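Local coordinates for acyl-CoA dehydrogenase domain protein Tcur3483 (Thermomonospora curvata, PDB 6WY9), which binds FAD and probably oxidises the CH-CH group of its substrates, as acyl-CoA dehydrogenases do, at residues 277-282 against 364-369; 270-275 against 345-350; 49-54 against 358-363. One frame throughout, in Å; residues are numbered along the deposited sequence.

Contact 1: 277-282 against 364-369; sequences EDVVAW and AVLAGQ
Leu-366 reaches from its loop to the helix carrying Asp-278 and Val-279 and touches both with its forked end. CD1 lies 3.8 Å from CB of Asp-278 and is equally close to CG2 of Val-279; CD2 rests on the same Asp-278 CB, so the fork straddles the root of the acid and leaves the carboxylate to one side. The Val-279 and Leu-366 side chains meet at about a right angle. One helical turn further on, Trp-282 and Val-365 make the second point of contact: CG1 of Val-365 comes obliquely to the five-membered part of the indole, 3.5 Å from NE1 and 4.0 Å from CE2 of Trp-282. With CG of Trp-282 anti to the backbone N (chi1 172°), the NE1 side lies beside the valine methyl.

These contacts join helix 263-286 to the loop between helices 326-350 and 369-380, all within the C-terminal domain of the acyl-CoA dehydrogenase family, which is built of helices. The join is apolar and lies near the surface, away from the flavin.

Behind the first shell, the loop is held by its own bonds. The Gln-369 side chain runs alongside it, and NE2 donates to O of Leu-366 at 3.1 Å with an N-H...O angle of 155°, standing above the carbonyl plane while lying in the plane of its own amide. The backbone N of Gln-369 reaches that oxygen from the other face, so two donors grip the carbonyl of the residue whose side chain meets the helix. Gly-368 occupies the N-cap position of helix 369-380, and its N bonds to O of Val-365. Further out, Leu-351 touches both Trp-282 and Val-365, while Leu-347 and Ile-350 of helix 326-350 pack on Val-279.

Contact 2: 270-275 against 345-350; sequences GRMIRL and RTLTGI
Leu-347 points from helix 326-350 toward helix 263-286, where it meets the backbone of Leu-275 and the end of Met-272. This is helix-to-helix packing inside the C-terminal helical domain of the acyl-CoA dehydrogenase fold, buried, made by apolar side chains and one peptide group, and well away from the flavin. The helices are not tightly apposed at this level: the nearest CA atoms, those of Leu-275 and Leu-347, are 8.6 Å apart, and the leucine side chain bridges much of the interval.

Leu-347 enters with CG anti to its carbonyl carbon (chi1 -65°) and the chain extended at chi2, and CD1 lies at the opposing backbone. Its approach is thus a methyl against a peptide group, since the side chain of Leu-275 leads away from Leu-347. Met-272, one turn earlier on the same helix, leaves the backbone across the line between the helices, then bends back at each of its torsions, chi3 being -51°. The curl brings its terminal methyl in beside the leucine, CE of Met-272 standing 4.4 Å from CD1 of Leu-347.

Around this core, Trp-276 also packs on Leu-347, while Leu-373 of helix 369-380 touches Leu-275. On helix 326-350, Thr-346 touches helix 292-321. The closest approach between the two segments is from CD1 of Leu-347 to C of Leu-275, 4.1 Å, with O of Leu-275 at 4.2 Å from the same methyl.

Contact 3: 49-54 against 358-363; sequences RRRVGE and RPESPG
The guanidinium of Arg-50 has Pro-359 over one face and carboxylates at its edge. CB of the proline sits 3.4 Å above the plane, offset toward the rim, and is 3.5 Å from both NE and CZ of Arg-50. Near the plane, NH2 of Arg-50 makes a salt bridge to OE2 of Glu-360 at 3.1 Å; its hydrogen bond is weak, with an N-H...O angle of 146°, and the two flat groups stand almost perpendicular, 88° apart. NH1 turns to OE1 of Glu-54 on the next turn of the same helix, a longer, weak bond of 3.5 Å. The result is a salt-bridge network in which one arginine links two acids.

It ties helix 47-55 of the N-terminal domain to a type II beta turn, Arg-358 to Ser-361, in the C-terminal domain, with Pro-359 and Glu-360 at the two central positions of the turn. Arg-50 bends at chi2 and chi3 (47° at chi3), folding its guanidinium across the proline. NE of Arg-50 is buried here and has no hydrogen-bonding partner. A leucine in place of Arg-50 would probably leave Glu-360 and Glu-54 without their shared positive partner and uncover part of the proline.

Arg-51 brings CG to 3.7 Å from OE2 of Glu-360; its NE, 4.4 Å from that OE2, is an opposite charge nearby but beyond a salt bridge. Outside the network, Gln-372 of helix 369-380 donates from NE2 to OE1 of Glu-54.

How the contacts relate
Contacts 1 and 2 share helix 263-286, with contact 2 earlier on it, and their centres are 8 Å apart; Gln-369 OE1 and Arg-271 NH2, 2.7 Å apart in a probable hydrogen bond, connect them directly. Contact 3 lies about 12 Å from contact 1 and 16 Å from contact 2, centre to centre. It shares with contact 1 the loop between helices 326-350 and 369-380, and Ala-367 packs on Arg-50. Along the chain the segments run 49-54, 270-275, 277-282, 345-350, 358-363, 364-369. Contacts 1 and 2 thus lie among the C-terminal helices and the loop between them, while contact 3 joins that loop to the N-terminal domain.

Contact 1: 277-282 against 364-369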
loop_
_atom_site.group_PDB
_atom_site.type_symbol
_atom_site.label_atom_id
_atom_site.label_comp_id
_atom_site.label_asym_id
_atom_site.label_seq_id
_atom_site.Cartn_x
_atom_site.Cartn_y
_atom_site.Cartn_z
ATOM N N GLU A 277 -5.040 -21.906 3.782
ATOM C CA GLU A 277 -6.140 -22.835 3.997
ATOM C C GLU A 277 -6.204 -23.321 5.436
ATOM O O GLU A 277 -7.299 -23.481 5.994
ATOM C CB GLU A 277 -6.012 -24.043 3.082
ATOM C CG GLU A 277 -6.190 -23.748 1.633
ATOM C CD GLU A 277 -6.005 -25.014 0.824
ATOM O OE1 GLU A 277 -4.996 -25.733 1.017
ATOM O OE2 GLU A 277 -6.912 -25.319 0.042
ATOM N N ASP A 278 -5.050 -23.651 6.025
ATOM C CA ASP A 278 -5.067 -24.156 7.388
ATOM C C ASP A 278 -5.562 -23.088 8.350
ATOM O O ASP A 278 -6.267 -23.392 9.324
ATOM C CB ASP A 278 -3.676 -24.616 7.798
ATOM C CG ASP A 278 -3.203 -25.829 7.027
ATOM O OD1 ASP A 278 -4.018 -26.598 6.455
ATOM O OD2 ASP A 278 -1.968 -25.994 7.007
ATOM N N VAL A 279 -5.184 -21.828 8.107
ATOM C CA VAL A 279 -5.650 -20.744 8.960
ATOM C C VAL A 279 -7.160 -20.562 8.822
ATOM O O VAL A 279 -7.852 -20.359 9.830
ATOM C CB VAL A 279 -4.881 -19.440 8.677
ATOM C CG1 VAL A 279 -5.542 -18.285 9.458
ATOM C CG2 VAL A 279 -3.396 -19.606 9.150
ATOM N N VAL A 280 -7.703 -20.630 7.590
ATOM C CA VAL A 280 -9.163 -20.598 7.424
ATOM C C VAL A 280 -9.829 -21.647 8.313
ATOM O O VAL A 280 -10.790 -21.350 9.036
ATOM C CB VAL A 280 -9.571 -20.780 5.944
ATOM C CG1 VAL A 280 -11.126 -20.852 5.797
ATOM C CG2 VAL A 280 -9.070 -19.616 5.112
ATOM N N ALA A 281 -9.347 -22.897 8.256
ATOM C CA ALA A 281 -9.961 -23.976 9.042
ATOM C C ALA A 281 -9.848 -23.702 10.541
ATOM O O ALA A 281 -10.808 -23.910 11.302
ATOM C CB ALA A 281 -9.299 -25.329 8.711
ATOM N N TRP A 282 -8.665 -23.261 10.980
ATOM C CA TRP A 282 -8.438 -22.937 12.386
ATOM C C TRP A 282 -9.382 -21.840 12.870
ATOM O O TRP A 282 -9.981 -21.956 13.952
ATOM C CB TRP A 282 -6.977 -22.514 12.561
ATOM C CG TRP A 282 -6.577 -21.968 13.911
ATOM C CD1 TRP A 282 -6.108 -22.680 15.001
ATOM C CD2 TRP A 282 -6.568 -20.599 14.290
ATOM N NE1 TRP A 282 -5.823 -21.808 16.025
ATOM C CE2 TRP A 282 -6.087 -20.529 15.610
ATOM C CE3 TRP A 282 -6.941 -19.415 13.642
ATOM C CZ2 TRP A 282 -5.950 -19.306 16.301
ATOM C CZ3 TRP A 282 -6.806 -18.215 14.315
ATOM C CH2 TRP A 282 -6.316 -18.167 15.634
ATOM N N ALA A 364 1.775 -22.699 20.384
ATOM C CA ALA A 364 2.020 -22.372 18.980
ATOM C C ALA A 364 0.896 -22.948 18.131
ATOM O O ALA A 364 0.367 -24.016 18.431
ATOM C CB ALA A 364 3.377 -22.931 18.510
ATOM N N VAL A 365 0.527 -22.256 17.070
ATOM C CA VAL A 365 -0.536 -22.733 16.184
ATOM C C VAL A 365 0.110 -23.205 14.894
ATOM O O VAL A 365 1.024 -22.551 14.371
ATOM C CB VAL A 365 -1.598 -21.647 15.915
ATOM C CG1 VAL A 365 -2.510 -21.498 17.121
ATOM C CG2 VAL A 365 -0.913 -20.341 15.715
ATOM N N LEU A 366 -0.355 -24.346 14.388
ATOM C CA LEU A 366 0.209 -24.903 13.170
ATOM C C LEU A 366 1.716 -25.056 13.341
ATOM O O LEU A 366 2.506 -24.725 12.453
ATOM C CB LEU A 366 -0.151 -24.024 11.958
ATOM C CG LEU A 366 -1.671 -23.897 11.702
ATOM C CD1 LEU A 366 -2.017 -22.801 10.643
ATOM C CD2 LEU A 366 -2.271 -25.264 11.300
ATOM N N ALA A 367 2.117 -25.535 14.530
ATOM C CA ALA A 367 3.510 -25.776 14.903
ATOM C C ALA A 367 4.386 -24.519 14.783
ATOM O O ALA A 367 5.598 -24.638 14.639
ATOM C CB ALA A 367 4.122 -26.924 14.079
ATOM N N GLY A 368 3.807 -23.314 14.840
ATOM C CA GLY A 368 4.582 -22.083 14.721
ATOM C C GLY A 368 5.098 -21.781 13.327
ATOM O O GLY A 368 5.966 -20.913 13.181
ATOM N N GLN A 369 4.590 -22.471 12.297
ATOM C CA GLN A 369 5.170 -22.353 10.955
ATOM C C GLN A 369 5.065 -20.935 10.408
ATOM O O GLN A 369 5.968 -20.458 9.708
ATOM C CB GLN A 369 4.466 -23.321 9.995
ATOM C CG GLN A 369 4.792 -24.755 10.259
ATOM C CD GLN A 369 4.019 -25.633 9.293
ATOM O OE1 GLN A 369 4.463 -25.884 8.171
ATOM N NE2 GLN A 369 2.837 -26.051 9.705
#

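Contact 2: 270-275 against 345-350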
loop_
_atom_site.group_PDB
_atom_site.type_symbol
_atom_site.label_atom_id
_atom_site.label_comp_id
_atom_site.label_asym_id
_atom_site.label_seq_id
_atom_site.Cartn_x
_atom_site.Cartn_y
_atom_site.Cartn_z
ATOM N N GLY A 270 3.190 -22.195 -3.176
ATOM C CA GLY A 270 2.323 -23.323 -2.891
ATOM C C GLY A 270 2.183 -23.559 -1.399
ATOM O O GLY A 270 1.083 -23.789 -0.892
ATOM N N ARG A 271 3.293 -23.443 -0.670
ATOM C CA ARG A 271 3.264 -23.644 0.773
ATOM C C ARG A 271 2.431 -22.571 1.482
ATOM O O ARG A 271 1.689 -22.869 2.427
ATOM C CB ARG A 271 4.695 -23.659 1.310
ATOM C CG ARG A 271 4.712 -23.910 2.788
ATOM C CD ARG A 271 6.040 -24.390 3.313
ATOM N NE ARG A 271 5.884 -24.635 4.738
ATOM C CZ ARG A 271 6.865 -24.646 5.625
ATOM N NH1 ARG A 271 8.114 -24.437 5.239
ATOM N NH2 ARG A 271 6.585 -24.871 6.900
ATOM N N MET A 272 2.546 -21.315 1.062
ATOM C CA MET A 272 1.725 -20.273 1.685
ATOM C C MET A 272 0.233 -20.450 1.389
ATOM O O MET A 272 -0.627 -20.059 2.205
ATOM C CB MET A 272 2.174 -18.876 1.216
ATOM C CG MET A 272 3.597 -18.534 1.649
ATOM S SD MET A 272 3.846 -18.727 3.418
ATOM C CE MET A 272 2.481 -17.786 4.150
ATOM N N ILE A 273 -0.103 -20.993 0.228
ATOM C CA ILE A 273 -1.509 -21.292 -0.055
ATOM C C ILE A 273 -2.034 -22.332 0.932
ATOM O O ILE A 273 -3.123 -22.181 1.516
ATOM C CB ILE A 273 -1.667 -21.757 -1.515
ATOM C CG1 ILE A 273 -1.464 -20.573 -2.467
ATOM C CG2 ILE A 273 -3.066 -22.386 -1.752
ATOM C CD1 ILE A 273 -1.394 -20.968 -3.962
ATOM N N ARG A 274 -1.254 -23.396 1.155
ATOM C CA ARG A 274 -1.658 -24.419 2.128
ATOM C C ARG A 274 -1.838 -23.836 3.538
ATOM O O ARG A 274 -2.779 -24.202 4.263
ATOM C CB ARG A 274 -0.634 -25.565 2.163
ATOM C CG ARG A 274 -0.512 -26.357 0.870
ATOM C CD ARG A 274 -1.868 -26.832 0.363
ATOM N NE ARG A 274 -1.792 -27.986 -0.535
ATOM C CZ ARG A 274 -1.787 -29.259 -0.133
ATOM N NH1 ARG A 274 -1.838 -29.567 1.158
ATOM N NH2 ARG A 274 -1.727 -30.231 -1.027
ATOM N N LEU A 275 -0.902 -22.998 3.967
ATOM C CA LEU A 275 -0.997 -22.388 5.279
ATOM C C LEU A 275 -2.215 -21.462 5.378
ATOM O O LEU A 275 -2.876 -21.428 6.412
ATOM C CB LEU A 275 0.302 -21.631 5.587
ATOM C CG LEU A 275 1.423 -22.623 5.954
ATOM C CD1 LEU A 275 2.838 -21.972 5.988
ATOM C CD2 LEU A 275 1.123 -23.376 7.292
ATOM N N ARG A 345 2.352 -11.587 7.008
ATOM C CA ARG A 345 1.932 -10.548 7.953
ATOM C C ARG A 345 0.475 -10.723 8.308
ATOM O O ARG A 345 0.083 -10.637 9.473
ATOM C CB ARG A 345 2.101 -9.139 7.356
ATOM C CG ARG A 345 3.544 -8.623 7.245
ATOM C CD ARG A 345 3.561 -7.282 6.463
ATOM N NE ARG A 345 2.763 -6.226 7.119
ATOM C CZ ARG A 345 3.065 -4.940 7.008
ATOM N NH1 ARG A 345 4.130 -4.577 6.307
ATOM N NH2 ARG A 345 2.324 -4.016 7.577
ATOM N N THR A 346 -0.342 -10.970 7.284
ATOM C CA THR A 346 -1.786 -10.948 7.441
ATOM C C THR A 346 -2.270 -12.149 8.249
ATOM O O THR A 346 -3.081 -11.992 9.158
ATOM C CB THR A 346 -2.452 -10.908 6.058
ATOM O OG1 THR A 346 -2.003 -9.757 5.337
ATOM C CG2 THR A 346 -3.979 -10.848 6.215
ATOM N N LEU A 347 -1.762 -13.356 7.939
ATOM C CA LEU A 347 -2.136 -14.556 8.683
ATOM C C LEU A 347 -1.663 -14.487 10.128
ATOM O O LEU A 347 -2.361 -14.991 11.021
ATOM C CB LEU A 347 -1.582 -15.851 8.035
ATOM C CG LEU A 347 -2.129 -16.207 6.629
ATOM C CD1 LEU A 347 -1.458 -17.507 6.076
ATOM C CD2 LEU A 347 -3.720 -16.324 6.571
ATOM N N THR A 348 -0.489 -13.894 10.377
ATOM C CA THR A 348 -0.043 -13.690 11.746
ATOM C C THR A 348 -1.071 -12.858 12.534
ATOM O O THR A 348 -1.398 -13.176 13.689
ATOM C CB THR A 348 1.350 -13.010 11.754
ATOM O OG1 THR A 348 2.332 -13.925 11.250
ATOM C CG2 THR A 348 1.763 -12.630 13.191
ATOM N N GLY A 349 -1.543 -11.757 11.948
ATOM C CA GLY A 349 -2.584 -10.978 12.611
ATOM C C GLY A 349 -3.816 -11.816 12.924
ATOM O O GLY A 349 -4.362 -11.747 14.030
ATOM N N ILE A 350 -4.253 -12.643 11.966
ATOM C CA ILE A 350 -5.459 -13.456 12.184
ATOM C C ILE A 350 -5.260 -14.435 13.327
ATOM O O ILE A 350 -6.211 -14.774 14.052
ATOM C CB ILE A 350 -5.853 -14.186 10.881
ATOM C CG1 ILE A 350 -6.317 -13.127 9.840
ATOM C CG2 ILE A 350 -6.926 -15.287 11.188
ATOM C CD1 ILE A 350 -6.480 -13.726 8.343
#

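Contact 3: 49-54 against 358-363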
loop_
_atom_site.group_PDB
_atom_site.type_symbol
_atom_site.label_atom_id
_atom_site.label_comp_id
_atom_site.label_asym_id
_atom_site.label_seq_id
_atom_site.Cartn_x
_atom_site.Cartn_y
_atom_site.Cartn_z
ATOM N N ARG A 49 10.029 -33.264 10.874
ATOM C CA ARG A 49 9.783 -32.665 9.566
ATOM C C ARG A 49 9.967 -31.148 9.604
ATOM O O ARG A 49 10.698 -30.578 8.783
ATOM C CB ARG A 49 8.379 -33.030 9.076
ATOM C CG ARG A 49 7.234 -32.492 9.944
ATOM C CD ARG A 49 5.968 -32.198 9.137
ATOM N NE ARG A 49 5.158 -31.191 9.811
ATOM C CZ ARG A 49 5.390 -29.882 9.738
ATOM N NH1 ARG A 49 6.401 -29.421 9.005
ATOM N NH2 ARG A 49 4.613 -29.034 10.401
ATOM N N ARG A 50 9.295 -30.475 10.545
ATOM C CA ARG A 50 9.432 -29.030 10.700
ATOM C C ARG A 50 10.817 -28.632 11.211
ATOM O O ARG A 50 11.162 -27.446 11.161
ATOM C CB ARG A 50 8.332 -28.503 11.641
ATOM C CG ARG A 50 7.990 -27.025 11.462
ATOM C CD ARG A 50 7.714 -26.296 12.792
ATOM N NE ARG A 50 8.723 -26.595 13.806
ATOM C CZ ARG A 50 10.012 -26.260 13.715
ATOM N NH1 ARG A 50 10.469 -25.623 12.645
ATOM N NH2 ARG A 50 10.855 -26.574 14.694
ATOM N N ARG A 51 11.615 -29.590 11.693
ATOM C CA ARG A 51 12.994 -29.336 12.103
ATOM C C ARG A 51 13.976 -29.407 10.933
ATOM O O ARG A 51 14.858 -28.546 10.820
ATOM C CB ARG A 51 13.404 -30.323 13.202
ATOM C CG ARG A 51 12.990 -29.905 14.610
ATOM C CD ARG A 51 14.148 -29.240 15.350
ATOM N NE ARG A 51 14.911 -30.169 16.189
ATOM C CZ ARG A 51 16.058 -30.751 15.839
ATOM N NH1 ARG A 51 16.664 -31.574 16.685
ATOM N NH2 ARG A 51 16.605 -30.518 14.654
ATOM N N VAL A 52 13.851 -30.412 10.060
ATOM C CA VAL A 52 14.706 -30.473 8.874
ATOM C C VAL A 52 14.251 -29.464 7.823
ATOM O O VAL A 52 15.063 -29.004 7.009
ATOM C CB VAL A 52 14.745 -31.898 8.289
ATOM C CG1 VAL A 52 15.646 -32.801 9.116
ATOM C CG2 VAL A 52 13.355 -32.469 8.217
ATOM N N GLY A 53 12.960 -29.113 7.815
ATOM C CA GLY A 53 12.476 -28.093 6.899
ATOM C C GLY A 53 12.956 -26.697 7.246
ATOM O O GLY A 53 13.154 -25.868 6.352
ATOM N N GLU A 54 13.155 -26.415 8.541
ATOM C CA GLU A 54 13.635 -25.098 8.963
ATOM C C GLU A 54 15.120 -24.921 8.661
ATOM O O GLU A 54 15.560 -23.827 8.282
ATOM C CB GLU A 54 13.373 -24.890 10.458
ATOM C CG GLU A 54 14.196 -25.786 11.374
ATOM C CD GLU A 54 14.047 -25.427 12.842
ATOM O OE1 GLU A 54 13.639 -24.283 13.153
ATOM O OE2 GLU A 54 14.340 -26.295 13.691
ATOM N N ARG A 358 6.759 -18.983 18.975
ATOM C CA ARG A 358 7.722 -19.695 18.148
ATOM C C ARG A 358 7.411 -21.204 18.089
ATOM O O ARG A 358 6.774 -21.756 18.994
ATOM C CB ARG A 358 9.151 -19.472 18.690
ATOM C CG ARG A 358 9.736 -18.049 18.365
ATOM C CD ARG A 358 11.036 -17.713 19.116
ATOM N NE ARG A 358 11.488 -16.408 18.652
ATOM C CZ ARG A 358 12.422 -16.226 17.717
ATOM N NH1 ARG A 358 13.060 -17.281 17.199
ATOM N NH2 ARG A 358 12.751 -14.987 17.333
ATOM N N PRO A 359 7.867 -21.882 17.027
ATOM C CA PRO A 359 7.747 -23.350 16.954
ATOM C C PRO A 359 8.276 -23.980 18.223
ATOM O O PRO A 359 9.280 -23.538 18.779
ATOM C CB PRO A 359 8.627 -23.724 15.748
ATOM C CG PRO A 359 8.646 -22.418 14.888
ATOM C CD PRO A 359 8.676 -21.317 15.920
ATOM N N GLU A 360 7.632 -25.046 18.677
ATOM C CA GLU A 360 8.127 -25.803 19.835
ATOM C C GLU A 360 7.882 -25.083 21.161
ATOM O O GLU A 360 8.370 -25.554 22.201
ATOM C CB GLU A 360 9.636 -26.113 19.764
ATOM C CG GLU A 360 10.225 -26.338 18.365
ATOM C CD GLU A 360 10.104 -27.770 17.905
ATOM O OE1 GLU A 360 9.037 -28.370 18.162
ATOM O OE2 GLU A 360 11.071 -28.297 17.302
ATOM N N SER A 361 7.244 -23.927 21.153
ATOM C CA SER A 361 6.810 -23.417 22.439
ATOM C C SER A 361 5.323 -23.682 22.607
ATOM O O SER A 361 4.577 -23.728 21.618
ATOM C CB SER A 361 7.063 -21.907 22.587
ATOM O OG SER A 361 8.401 -21.618 22.969
ATOM N N PRO A 362 4.881 -23.805 23.856
ATOM C CA PRO A 362 3.469 -24.118 24.113
ATOM C C PRO A 362 2.545 -23.027 23.615
ATOM O O PRO A 362 2.807 -21.837 23.808
ATOM C CB PRO A 362 3.393 -24.237 25.644
ATOM C CG PRO A 362 4.752 -24.395 26.111
ATOM C CD PRO A 362 5.703 -23.822 25.074
ATOM N N GLY A 363 1.407 -23.452 23.029
ATOM C CA GLY A 363 0.439 -22.556 22.440
ATOM C C GLY A 363 0.683 -22.223 20.981
ATOM O O GLY A 363 -0.148 -21.539 20.372
#